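Local coordinates for protein putative oxidoreductase FAD-binding subunit (Sulfolobus tokodaii, PDB 4ZOH) that binds FAD and probably relays electrons as the flavoprotein subunit of a molybdenum-containing oxidoreductase of the xanthine oxidase and CO dehydrogenase type, at residues I62-N67 against V166-G171; I85-E90 against P120-A125; A187-A192 against E258-M263; L195-D200 against K229-E234; A239-M244 against M263-T268. All blocks are in the same frame, centred on the assembly; numbering follows the deposited sequence.

How the interactions relate
Interactions 1 and 2 belong to the FAD-binding part of the chain, interactions 3, 4 and 5 to the C-terminal part. Along the chain, interaction 2 is nested inside the loop closed by interaction 1, and the two touch where Thr-168 O meets Pro-86 CG at 3.5 Å. Interactions 3 and 5 lie closest, their centres 8 Å apart, and share Met-263 on helix 257-276. Strand 189-198 serves both interaction 3 and interaction 4, their centres about 24 Å apart. Across the boundary, Ala-192 of interaction 3 packs on Ala-122 of interaction 2. The bound FAD lies about 10 Å from the side chains of Leu-123 (interaction 2) and Ile-188 (interaction 3), which do not touch it.

Interaction 1: I62-N67 against V166-G171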
# COMPACT_ATOMS: atom_id res chain seq x y z
N ILE B 62 -3.08 -13.54 48.03
CA ILE B 62 -2.93 -12.81 49.33
C ILE B 62 -3.53 -13.71 50.41
O ILE B 62 -4.71 -13.97 50.38
CB ILE B 62 -3.66 -11.42 49.39
CG1 ILE B 62 -3.25 -10.42 48.27
CG2 ILE B 62 -3.51 -10.78 50.76
CD1 ILE B 62 -1.75 -10.33 48.08
N THR B 63 -2.73 -14.22 51.34
CA THR B 63 -3.29 -15.05 52.42
C THR B 63 -2.97 -14.44 53.80
O THR B 63 -1.81 -14.17 54.09
CB THR B 63 -2.76 -16.51 52.35
OG1 THR B 63 -3.04 -17.04 51.06
CG2 THR B 63 -3.48 -17.40 53.35
N LYS B 64 -4.00 -14.26 54.62
CA LYS B 64 -3.88 -13.94 56.05
C LYS B 64 -3.81 -15.23 56.87
O LYS B 64 -4.80 -15.93 57.01
CB LYS B 64 -5.05 -13.06 56.50
CG LYS B 64 -4.81 -12.23 57.76
CD LYS B 64 -6.03 -11.32 57.93
CE LYS B 64 -6.05 -10.58 59.26
NZ LYS B 64 -6.67 -9.23 59.09
N ASP B 65 -2.62 -15.52 57.38
CA ASP B 65 -2.24 -16.79 58.01
C ASP B 65 -1.83 -16.48 59.47
O ASP B 65 -0.64 -16.34 59.79
CB ASP B 65 -1.09 -17.43 57.19
CG ASP B 65 -0.69 -18.86 57.66
OD1 ASP B 65 0.25 -19.42 57.03
OD2 ASP B 65 -1.27 -19.43 58.61
N GLY B 66 -2.84 -16.38 60.33
CA GLY B 66 -2.65 -15.88 61.68
C GLY B 66 -2.51 -14.35 61.68
O GLY B 66 -3.43 -13.61 61.26
N ASN B 67 -1.35 -13.91 62.14
CA ASN B 67 -0.96 -12.50 62.14
C ASN B 67 0.16 -12.24 61.08
O ASN B 67 1.02 -11.35 61.22
CB ASN B 67 -0.51 -12.15 63.56
CG ASN B 67 0.43 -13.21 64.14
OD1 ASN B 67 1.34 -13.72 63.46
ND2 ASN B 67 0.19 -13.57 65.39
N VAL B 166 4.54 -10.46 55.71
CA VAL B 166 4.50 -9.24 56.52
C VAL B 166 3.53 -9.48 57.69
O VAL B 166 2.57 -10.25 57.55
CB VAL B 166 4.02 -8.00 55.68
CG1 VAL B 166 5.08 -7.58 54.63
CG2 VAL B 166 2.63 -8.19 55.08
N PRO B 167 3.75 -8.82 58.86
CA PRO B 167 2.76 -8.88 59.94
C PRO B 167 1.46 -8.22 59.48
O PRO B 167 1.46 -7.47 58.49
CB PRO B 167 3.42 -8.05 61.06
CG PRO B 167 4.89 -8.06 60.74
CD PRO B 167 4.94 -8.01 59.23
N THR B 168 0.36 -8.46 60.19
CA THR B 168 -0.94 -7.93 59.76
C THR B 168 -1.27 -6.50 60.15
O THR B 168 -2.23 -5.92 59.62
CB THR B 168 -2.09 -8.82 60.21
OG1 THR B 168 -1.90 -9.13 61.58
CG2 THR B 168 -2.08 -10.07 59.43
N PHE B 169 -0.49 -5.95 61.10
CA PHE B 169 -0.62 -4.55 61.60
C PHE B 169 -2.03 -4.08 61.85
O PHE B 169 -2.36 -2.94 61.49
CB PHE B 169 0.10 -3.56 60.68
CG PHE B 169 1.56 -3.85 60.54
CD1 PHE B 169 2.46 -3.44 61.52
CD2 PHE B 169 2.03 -4.52 59.42
CE1 PHE B 169 3.80 -3.74 61.39
CE2 PHE B 169 3.37 -4.80 59.26
CZ PHE B 169 4.26 -4.42 60.26
N GLU B 170 -2.86 -4.91 62.49
CA GLU B 170 -4.25 -4.50 62.79
C GLU B 170 -4.31 -3.33 63.78
O GLU B 170 -3.53 -3.28 64.72
CB GLU B 170 -5.05 -5.68 63.33
CG GLU B 170 -5.43 -6.67 62.24
CD GLU B 170 -5.92 -8.00 62.78
OE1 GLU B 170 -6.76 -7.96 63.72
OE2 GLU B 170 -5.48 -9.07 62.29
N GLY B 171 -5.26 -2.42 63.58
CA GLY B 171 -5.32 -1.16 64.33
C GLY B 171 -4.17 -0.13 64.10
O GLY B 171 -4.18 0.96 64.73
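Asn-67 and Thr-168 bring the two segments together through their backbones. Thr-168 N donates to Asn-67 O at 3.1 Å, a weak bond bent to 127° at the hydrogen, and the same oxygen receives a CA-H...O contact from Pro-167 CA at 3.3 Å. One carbonyl thus meets two successive residues just where strand 160-167 runs out.

The methyl CG2 of Thr-168, placed by OG1 lying between the backbone N and the carbonyl carbon (chi1 47°), packs 3.5 Å from Asn-67 C and 3.9 Å from Lys-64 CG. Only the second of these is an apolar contact, and there the two side chains cross at about a right angle.

The charged contact lies beyond this methyl. Lys-64 reaches over it, extended until a bend at chi4, and NZ forms a long, weak salt bridge of 3.4 Å to Glu-170 OE2.

The turn after strand 62-64, at the edge of the antiparallel sheet, is thereby tied to the end of strand 160-167, with strand 68-72 between them. At this partly buried edge of the sheet, a bent backbone bond and a stretched ion pair imply a contact secured by several modest attractions rather than one strong bond.

Interaction 2: I85-E90 against P120-A125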
# COMPACT_ATOMS: atom_id res chain seq x y z
N ILE B 85 -4.10 -4.57 52.85
CA ILE B 85 -2.97 -4.74 53.73
C ILE B 85 -2.51 -3.36 54.18
O ILE B 85 -2.25 -2.48 53.29
CB ILE B 85 -1.81 -5.47 53.07
CG1 ILE B 85 -2.34 -6.76 52.41
CG2 ILE B 85 -0.65 -5.68 54.08
CD1 ILE B 85 -1.23 -7.63 51.84
N PRO B 86 -2.46 -3.13 55.53
CA PRO B 86 -2.06 -1.84 56.06
C PRO B 86 -0.71 -1.42 55.50
O PRO B 86 0.18 -2.25 55.44
CB PRO B 86 -2.00 -2.11 57.58
CG PRO B 86 -3.12 -3.09 57.80
CD PRO B 86 -3.01 -4.01 56.59
N LEU B 87 -0.60 -0.15 55.09
CA LEU B 87 0.62 0.43 54.39
C LEU B 87 0.94 -0.14 52.97
O LEU B 87 1.15 0.63 52.02
CB LEU B 87 1.89 0.38 55.27
CG LEU B 87 3.11 1.03 54.66
CD1 LEU B 87 2.92 2.53 54.44
CD2 LEU B 87 4.36 0.80 55.49
N LEU B 88 1.04 -1.45 52.88
CA LEU B 88 1.51 -2.13 51.69
C LEU B 88 0.58 -1.90 50.47
O LEU B 88 1.05 -1.59 49.39
CB LEU B 88 1.74 -3.64 51.98
CG LEU B 88 2.51 -4.33 50.80
CD1 LEU B 88 3.88 -3.66 50.67
CD2 LEU B 88 2.69 -5.85 50.93
N SER B 89 -0.72 -2.05 50.68
CA SER B 89 -1.70 -1.79 49.63
C SER B 89 -1.65 -0.38 49.11
O SER B 89 -1.69 -0.16 47.88
CB SER B 89 -3.09 -2.11 50.08
OG SER B 89 -3.18 -3.50 50.32
N GLU B 90 -1.59 0.58 50.03
CA GLU B 90 -1.50 1.96 49.58
C GLU B 90 -0.16 2.21 48.82
O GLU B 90 -0.16 2.91 47.81
CB GLU B 90 -1.68 2.90 50.73
CG GLU B 90 -1.47 4.37 50.41
CD GLU B 90 -1.62 5.23 51.65
OE1 GLU B 90 -2.57 4.95 52.40
OE2 GLU B 90 -0.80 6.14 51.86
N PRO B 120 10.13 -1.28 48.81
CA PRO B 120 11.16 -1.44 49.86
C PRO B 120 10.99 -0.48 51.03
O PRO B 120 11.31 -0.84 52.12
CB PRO B 120 12.49 -1.13 49.12
CG PRO B 120 12.20 -1.52 47.69
CD PRO B 120 10.77 -1.05 47.49
N ALA B 121 10.48 0.72 50.79
CA ALA B 121 10.19 1.61 51.90
C ALA B 121 9.17 0.98 52.87
O ALA B 121 9.38 1.01 54.07
CB ALA B 121 9.75 2.98 51.44
N ALA B 122 8.06 0.46 52.32
CA ALA B 122 7.06 -0.25 53.11
C ALA B 122 7.60 -1.56 53.66
O ALA B 122 7.34 -1.87 54.81
CB ALA B 122 5.74 -0.48 52.35
N LEU B 123 8.37 -2.31 52.87
CA LEU B 123 8.77 -3.63 53.31
C LEU B 123 9.83 -3.53 54.44
O LEU B 123 9.90 -4.36 55.32
CB LEU B 123 9.29 -4.46 52.13
CG LEU B 123 8.26 -4.95 51.07
CD1 LEU B 123 8.96 -5.59 49.88
CD2 LEU B 123 7.17 -5.89 51.55
N ILE B 124 10.69 -2.52 54.40
CA ILE B 124 11.69 -2.41 55.47
C ILE B 124 11.02 -2.00 56.77
O ILE B 124 11.41 -2.48 57.83
CB ILE B 124 12.91 -1.53 55.08
CG1 ILE B 124 14.11 -1.78 56.03
CG2 ILE B 124 12.57 -0.08 55.03
CD1 ILE B 124 15.09 -2.81 55.52
N ALA B 125 9.99 -1.17 56.65
CA ALA B 125 9.21 -0.64 57.78
C ALA B 125 8.40 -1.74 58.42
O ALA B 125 8.19 -1.75 59.64
CB ALA B 125 8.31 0.46 57.32
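Leu-87 and Leu-88 straddle the methyl group of Ala-122, which forms the central bump of the contact. Leu-87 comes from one side, its CD2 lying 3.7 Å from Ala-122 CB, with CG almost as near; Leu-88 comes from another, its CD1 at 4.0 Å from the same methyl. Leu-87 points at the helix from its CB onward, whereas Leu-88 does not: there a CG trans to N (chi1 -169°) carries CD1 round to the alanine. Leu-87 CD2 also reaches one turn further along helix 119-125, to Ala-125 CB at 4.4 Å.

This is apolar packing in the buried interior of the FAD-binding domain, between helix 119-125 and the start of helix 88-93, where Leu-87 holds the N-cap position. No hydrogen bond crosses the interface, and the contact is purely apolar. On the far flank Leu-123, although its CB points away, swings CD2 back to within 4.1 Å of Leu-88 CD1, so that the ends of the two leucines meet and close the groove beside Ala-122. Leu-87 also packs on Phe-174 of strand 173-179, while Leu-88 rests on Ile-71 of strand 68-72.

Interaction 3: A187-A192 against E258-M263; sequences AIVGVA and EYKKKM
Val-189 and Ile-188, consecutive residues leading into strand 189-198, both aim their side chains at helix 257-276; they share Lys-260 but otherwise meet Met-263 and Tyr-259 respectively. Val-189 makes the closer approach. Its CG1 is anti to the backbone N (chi1 177°), which turns CG2 onto the helix backbone, 3.7 Å from Lys-260 O. That methyl also lies 4.0 Å from Met-263 CB, one turn away from Tyr-259, and the valine and methionine side chains cross at about a right angle. Beyond CB the methionine bends at chi2 and chi3 and leads off, laying its CG over one face of the Tyr-259 ring, offset toward the rim.

Ile-188 presents CG2 to the same helix. It comes to the edge of the Tyr-259 ring, near the ring plane, at 4.4 Å from CE2, and stands 4.2 Å from Lys-260 CG. The isoleucine and lysine cross nearly perpendicularly, the lysine chain running extended past the strand. At its end NZ donates to a water 2.8 Å away, and this water in turn donates to Ile-188 O at 2.6 Å. The ammonium is also bonded to Thr-250 O, so the water bridge adds a second hold on the lysine.

The helix thus lies against a face of the antiparallel sheet of the C-terminal domain. Leu-179 of strand 173-179 packs on both Tyr-259 and Met-263, while Val-212 adjoins Val-189. The Tyr-259 hydroxyl is hydrogen-bonded to the backbone of another protein's chain.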
# COMPACT_ATOMS: atom_id res chain seq x y z
N ALA B 187 9.78 7.23 42.52
CA ALA B 187 9.99 8.20 43.63
C ALA B 187 11.27 9.04 43.52
O ALA B 187 12.32 8.47 43.27
CB ALA B 187 10.00 7.46 44.96
N ILE B 188 11.13 10.36 43.66
CA ILE B 188 12.26 11.25 43.95
C ILE B 188 12.65 11.01 45.43
O ILE B 188 13.82 10.86 45.77
CB ILE B 188 11.91 12.75 43.76
CG1 ILE B 188 11.73 13.13 42.27
CG2 ILE B 188 13.02 13.61 44.40
CD1 ILE B 188 10.88 14.34 42.04
N VAL B 189 11.64 11.01 46.31
CA VAL B 189 11.79 10.58 47.70
C VAL B 189 10.52 9.76 48.07
O VAL B 189 9.42 10.15 47.72
CB VAL B 189 11.93 11.79 48.65
CG1 VAL B 189 11.99 11.27 50.08
CG2 VAL B 189 13.19 12.64 48.33
N GLY B 190 10.68 8.64 48.74
CA GLY B 190 9.52 7.95 49.29
C GLY B 190 9.63 7.68 50.78
O GLY B 190 10.66 7.19 51.24
N VAL B 191 8.56 8.00 51.52
CA VAL B 191 8.51 7.73 52.98
C VAL B 191 7.26 6.92 53.34
O VAL B 191 6.11 7.35 53.06
CB VAL B 191 8.60 9.01 53.87
CG1 VAL B 191 8.71 8.62 55.37
CG2 VAL B 191 9.75 9.92 53.47
N ALA B 192 7.51 5.72 53.88
CA ALA B 192 6.47 4.82 54.33
C ALA B 192 6.38 4.75 55.85
O ALA B 192 7.37 4.39 56.52
CB ALA B 192 6.67 3.40 53.80
N GLU B 258 21.06 17.61 48.28
CA GLU B 258 20.65 18.46 49.37
C GLU B 258 19.13 18.68 49.44
O GLU B 258 18.54 18.75 50.52
CB GLU B 258 21.36 19.81 49.30
CG GLU B 258 21.11 20.69 50.52
CD GLU B 258 21.77 22.05 50.43
OE1 GLU B 258 22.33 22.39 49.34
OE2 GLU B 258 21.73 22.79 51.45
N TYR B 259 18.52 18.87 48.27
CA TYR B 259 17.10 19.05 48.17
C TYR B 259 16.36 17.79 48.65
O TYR B 259 15.37 17.91 49.38
CB TYR B 259 16.67 19.44 46.76
CG TYR B 259 15.20 19.21 46.50
CD1 TYR B 259 14.23 20.18 46.90
CD2 TYR B 259 14.75 18.01 45.87
CE1 TYR B 259 12.88 19.99 46.62
CE2 TYR B 259 13.39 17.80 45.60
CZ TYR B 259 12.46 18.77 45.99
OH TYR B 259 11.15 18.58 45.76
N LYS B 260 16.88 16.63 48.27
CA LYS B 260 16.31 15.35 48.58
C LYS B 260 16.32 15.10 50.09
O LYS B 260 15.33 14.60 50.63
CB LYS B 260 17.06 14.24 47.86
CG LYS B 260 16.67 14.07 46.38
CD LYS B 260 17.66 13.16 45.72
CE LYS B 260 17.46 13.09 44.22
NZ LYS B 260 18.07 11.78 43.84
N LYS B 261 17.45 15.40 50.74
CA LYS B 261 17.63 15.25 52.18
C LYS B 261 16.58 16.12 52.89
O LYS B 261 15.85 15.63 53.72
CB LYS B 261 19.04 15.66 52.56
CG LYS B 261 19.50 15.11 53.89
CD LYS B 261 20.75 15.85 54.34
CE LYS B 261 21.28 15.31 55.68
NZ LYS B 261 21.97 14.00 55.54
N LYS B 262 16.46 17.39 52.49
CA LYS B 262 15.42 18.29 52.97
C LYS B 262 14.03 17.73 52.74
O LYS B 262 13.20 17.76 53.67
CB LYS B 262 15.55 19.70 52.38
CG LYS B 262 16.81 20.47 52.83
CD LYS B 262 17.05 21.78 52.08
CE LYS B 262 15.95 22.81 52.40
NZ LYS B 262 15.95 24.02 51.51
N MET B 263 13.79 17.14 51.57
CA MET B 263 12.49 16.51 51.32
C MET B 263 12.20 15.32 52.22
O MET B 263 11.02 15.04 52.46
CB MET B 263 12.26 16.17 49.84
CG MET B 263 12.25 17.45 49.04
SD MET B 263 11.00 18.65 49.47
CE MET B 263 11.86 19.97 50.37
O HOH W 1 15.92 10.17 44.47

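Interaction 4: L195-D200 against K229-E234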
# COMPACT_ATOMS: atom_id res chain seq x y z
N LEU B 195 2.37 3.26 62.34
CA LEU B 195 2.38 3.48 63.79
C LEU B 195 1.07 3.02 64.38
O LEU B 195 0.00 2.99 63.69
CB LEU B 195 2.62 4.97 64.12
CG LEU B 195 1.49 5.98 63.82
CD1 LEU B 195 0.42 5.92 64.90
CD2 LEU B 195 1.98 7.42 63.75
N LYS B 196 1.15 2.73 65.68
CA LYS B 196 -0.02 2.36 66.48
C LYS B 196 -0.02 3.11 67.81
O LYS B 196 1.02 3.24 68.50
CB LYS B 196 -0.06 0.85 66.69
CG LYS B 196 -1.29 0.29 67.41
CD LYS B 196 -0.91 -1.13 67.87
CE LYS B 196 -2.06 -1.91 68.49
NZ LYS B 196 -3.26 -1.83 67.64
N LEU B 197 -1.20 3.58 68.12
CA LEU B 197 -1.49 4.41 69.28
C LEU B 197 -1.99 3.52 70.43
O LEU B 197 -2.85 2.62 70.22
CB LEU B 197 -2.55 5.47 68.91
CG LEU B 197 -2.04 6.61 67.98
CD1 LEU B 197 -3.05 7.69 67.92
CD2 LEU B 197 -0.74 7.24 68.46
N SER B 198 -1.45 3.75 71.64
CA SER B 198 -2.12 3.25 72.86
C SER B 198 -2.45 4.52 73.62
O SER B 198 -1.57 5.17 74.15
CB SER B 198 -1.23 2.22 73.58
OG SER B 198 0.01 2.82 73.94
N GLY B 199 -3.72 4.90 73.59
CA GLY B 199 -4.19 6.16 74.10
C GLY B 199 -3.63 7.23 73.16
O GLY B 199 -3.86 7.16 71.97
N ASP B 200 -2.87 8.20 73.68
CA ASP B 200 -2.20 9.17 72.85
C ASP B 200 -0.69 8.96 72.86
O ASP B 200 0.07 9.82 72.43
CB ASP B 200 -2.59 10.61 73.21
CG ASP B 200 -2.15 11.03 74.64
OD1 ASP B 200 -2.62 12.13 75.06
OD2 ASP B 200 -1.38 10.30 75.30
N LYS B 229 6.36 8.09 73.03
CA LYS B 229 6.02 9.46 73.43
C LYS B 229 4.59 9.81 73.13
O LYS B 229 3.93 9.13 72.33
CB LYS B 229 7.00 10.47 72.83
CG LYS B 229 8.40 10.15 73.33
CD LYS B 229 9.35 11.31 73.29
CE LYS B 229 10.75 10.78 73.05
NZ LYS B 229 11.64 11.91 72.65
N ARG B 230 4.09 10.83 73.82
CA ARG B 230 2.78 11.38 73.59
C ARG B 230 2.93 12.40 72.49
O ARG B 230 3.83 13.22 72.54
CB ARG B 230 2.21 12.08 74.84
CG ARG B 230 2.05 11.16 76.04
CD ARG B 230 1.42 11.87 77.24
NE ARG B 230 0.02 12.29 77.07
CZ ARG B 230 -0.61 13.20 77.82
NH1 ARG B 230 0.06 13.80 78.83
NH2 ARG B 230 -1.91 13.49 77.61
N LEU B 231 2.05 12.35 71.50
CA LEU B 231 2.13 13.19 70.31
C LEU B 231 1.85 14.66 70.60
O LEU B 231 0.85 14.99 71.22
CB LEU B 231 1.16 12.65 69.23
CG LEU B 231 -0.37 12.57 69.47
CD1 LEU B 231 -1.19 13.69 68.81
CD2 LEU B 231 -0.90 11.21 69.04
N ASN B 232 2.75 15.54 70.16
CA ASN B 232 2.45 16.97 70.01
C ASN B 232 3.27 17.54 68.86
O ASN B 232 4.15 16.86 68.37
CB ASN B 232 2.70 17.75 71.33
CG ASN B 232 4.17 17.93 71.63
OD1 ASN B 232 4.92 18.46 70.82
ND2 ASN B 232 4.60 17.48 72.79
N ASP B 233 3.01 18.79 68.48
CA ASP B 233 3.71 19.50 67.39
C ASP B 233 5.24 19.43 67.39
O ASP B 233 5.85 19.42 66.32
CB ASP B 233 3.32 20.98 67.38
CG ASP B 233 1.95 21.23 66.77
OD1 ASP B 233 1.13 20.28 66.67
OD2 ASP B 233 1.68 22.39 66.38
N GLU B 234 5.82 19.39 68.59
CA GLU B 234 7.24 19.58 68.82
C GLU B 234 8.04 18.37 68.46
O GLU B 234 9.09 18.49 67.86
CB GLU B 234 7.50 19.86 70.29
CG GLU B 234 6.79 21.08 70.85
CD GLU B 234 7.63 22.34 70.72
OE1 GLU B 234 8.87 22.21 70.53
OE2 GLU B 234 7.04 23.44 70.82
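Asp-200 and Arg-230 bring the backbones closest, their CA atoms 5.5 Å apart, where the tight turn after strand 189-198 passes the loop leading into helix 233-243. Asp-200 O takes a weak bond from Leu-231 N, 3.3 Å long, and also a CA-H...O contact from Arg-230 CA.

The principal side-chain contact is a salt bridge in which Arg-230 grips the Asp-200 carboxylate side-on with NE and NH2. NH2 donates to OD1 at 3.0 Å, meeting its syn lone pair nearly in the guanidinium plane. NE donates to OD2, also at 3.0 Å, on the syn side but 27° out of the carboxylate plane, and adds a weaker bond to OD1. The two flat groups are turned 36° apart, so the pairing is bidentate yet twisted. A bend at chi3 (67°) swings the guanidinium edge round to the acid, and the paired bonds restrict rotation of both groups.

Beside this bridge, Leu-231 CD2 touches Leu-197 CD2 at 4.0 Å, the two leucines crossing at about a right angle.

The contact sits on the surface, where strands 189-198 and 201-210 join. Strand 201-210 lies alongside: Lys-229 is backbone-bonded to Ile-202, Arg-230 packs on Val-201 and Leu-197 on Ile-202, so this strand backs the junction just before helix 233-243 begins.

Interaction 5: A239-M244 against M263-T268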
# COMPACT_ATOMS: atom_id res chain seq x y z
N ALA B 239 11.12 14.67 64.96
CA ALA B 239 11.27 13.37 64.31
C ALA B 239 11.50 13.57 62.82
O ALA B 239 12.37 12.94 62.23
CB ALA B 239 10.03 12.54 64.52
N ALA B 240 10.76 14.50 62.24
CA ALA B 240 10.84 14.80 60.80
C ALA B 240 12.29 15.26 60.48
O ALA B 240 12.90 14.78 59.51
CB ALA B 240 9.78 15.83 60.36
N THR B 241 12.82 16.14 61.34
CA THR B 241 14.26 16.52 61.31
C THR B 241 15.17 15.32 61.37
O THR B 241 16.08 15.19 60.54
CB THR B 241 14.61 17.60 62.41
OG1 THR B 241 13.73 18.70 62.24
CG2 THR B 241 16.05 18.15 62.27
N ARG B 242 14.93 14.40 62.31
CA ARG B 242 15.90 13.32 62.51
C ARG B 242 15.89 12.25 61.44
O ARG B 242 16.84 11.46 61.31
CB ARG B 242 15.76 12.69 63.91
CG ARG B 242 16.18 13.66 65.00
CD ARG B 242 16.46 12.95 66.28
NE ARG B 242 17.59 12.09 66.06
CZ ARG B 242 17.87 11.05 66.83
NH1 ARG B 242 18.92 10.30 66.55
NH2 ARG B 242 17.08 10.78 67.88
N ALA B 243 14.80 12.22 60.67
CA ALA B 243 14.69 11.30 59.51
C ALA B 243 15.82 11.59 58.47
O ALA B 243 16.34 10.67 57.83
CB ALA B 243 13.28 11.44 58.90
N MET B 244 16.22 12.86 58.32
CA MET B 244 17.36 13.29 57.47
C MET B 244 18.66 12.60 57.79
O MET B 244 19.51 12.46 56.90
CB MET B 244 17.55 14.80 57.51
CG MET B 244 16.32 15.53 57.07
SD MET B 244 16.63 17.18 56.49
CE MET B 244 17.14 17.89 58.06
N MET B 263 13.79 17.14 51.57
CA MET B 263 12.49 16.51 51.32
C MET B 263 12.20 15.32 52.22
O MET B 263 11.02 15.04 52.46
CB MET B 263 12.26 16.17 49.84
CG MET B 263 12.25 17.45 49.04
SD MET B 263 11.00 18.65 49.47
CE MET B 263 11.86 19.97 50.37
N VAL B 264 13.23 14.65 52.76
CA VAL B 264 12.95 13.56 53.70
C VAL B 264 12.17 14.12 54.92
O VAL B 264 11.15 13.52 55.37
CB VAL B 264 14.21 12.80 54.08
CG1 VAL B 264 14.00 11.92 55.31
CG2 VAL B 264 14.65 11.96 52.91
N LYS B 265 12.60 15.29 55.38
CA LYS B 265 11.93 15.91 56.51
C LYS B 265 10.50 16.29 56.16
O LYS B 265 9.59 16.02 56.93
CB LYS B 265 12.71 17.13 57.04
CG LYS B 265 11.86 18.07 57.90
CD LYS B 265 12.46 19.47 57.93
CE LYS B 265 13.13 19.69 59.25
NZ LYS B 265 12.05 20.20 60.12
N VAL B 266 10.30 16.91 54.99
CA VAL B 266 8.99 17.33 54.57
C VAL B 266 8.01 16.11 54.50
O VAL B 266 6.89 16.19 55.02
CB VAL B 266 9.06 18.18 53.28
CG1 VAL B 266 7.67 18.49 52.80
CG2 VAL B 266 9.85 19.51 53.54
N LEU B 267 8.48 14.99 53.92
CA LEU B 267 7.63 13.82 53.67
C LEU B 267 7.37 12.98 54.93
O LEU B 267 6.27 12.48 55.06
CB LEU B 267 8.09 12.92 52.50
CG LEU B 267 8.18 13.30 50.99
CD1 LEU B 267 7.95 12.13 50.01
CD2 LEU B 267 7.40 14.53 50.58
N THR B 268 8.37 12.83 55.80
CA THR B 268 8.17 12.29 57.16
C THR B 268 7.10 13.11 57.90
O THR B 268 6.14 12.55 58.40
CB THR B 268 9.47 12.27 57.92
OG1 THR B 268 10.41 11.51 57.17
CG2 THR B 268 9.34 11.59 59.25
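Two consecutive helices of the C-terminal domain, 233-243 and 257-276, pack here in a roughly antiparallel pair, their local axes 7.5 Å apart and their directions 141° from each other. Small residues permit this closeness. Ala-240 lies against the helix backbone, its CB 3.4 Å from Lys-265 O, and in return Ala-240 O receives a CA-H...O contact from Lys-265 CA at 3.3 Å.

One turn on, Ala-243 CB sits over the notch between Val-264 CG1, 3.7 Å away, and Thr-268 OG1, at 3.4 Å. That hydroxyl donates back to Val-264 O at 2.8 Å, from above the carbonyl plane, and so the polar atom at this buried seam is satisfied within its own helix. The Thr-268 methyl faces Ala-240 CA.

On the more open flank, Lys-265 sets out with CG swung away from the amide nitrogen (chi1 161°), then bends at chi3 and chi4 to lie beside Thr-241, pointing the same way. NZ makes a weak bond of 3.1 Å to Thr-241 OG1, but its stronger partner is the Glu-237 carboxylate, in a salt bridge; Thr-241 OG1 bonds to the backbone O of the same glutamate. Met-244 CG rests on Lys-265 CB at 3.9 Å.

With Val-189 and Val-191 of strand 189-198 covering the inner side of helix 257-276, this is the two-layer alpha+beta packing of helices on one face of an antiparallel sheet, as in the C-terminal domain of CO dehydrogenase flavoproteins.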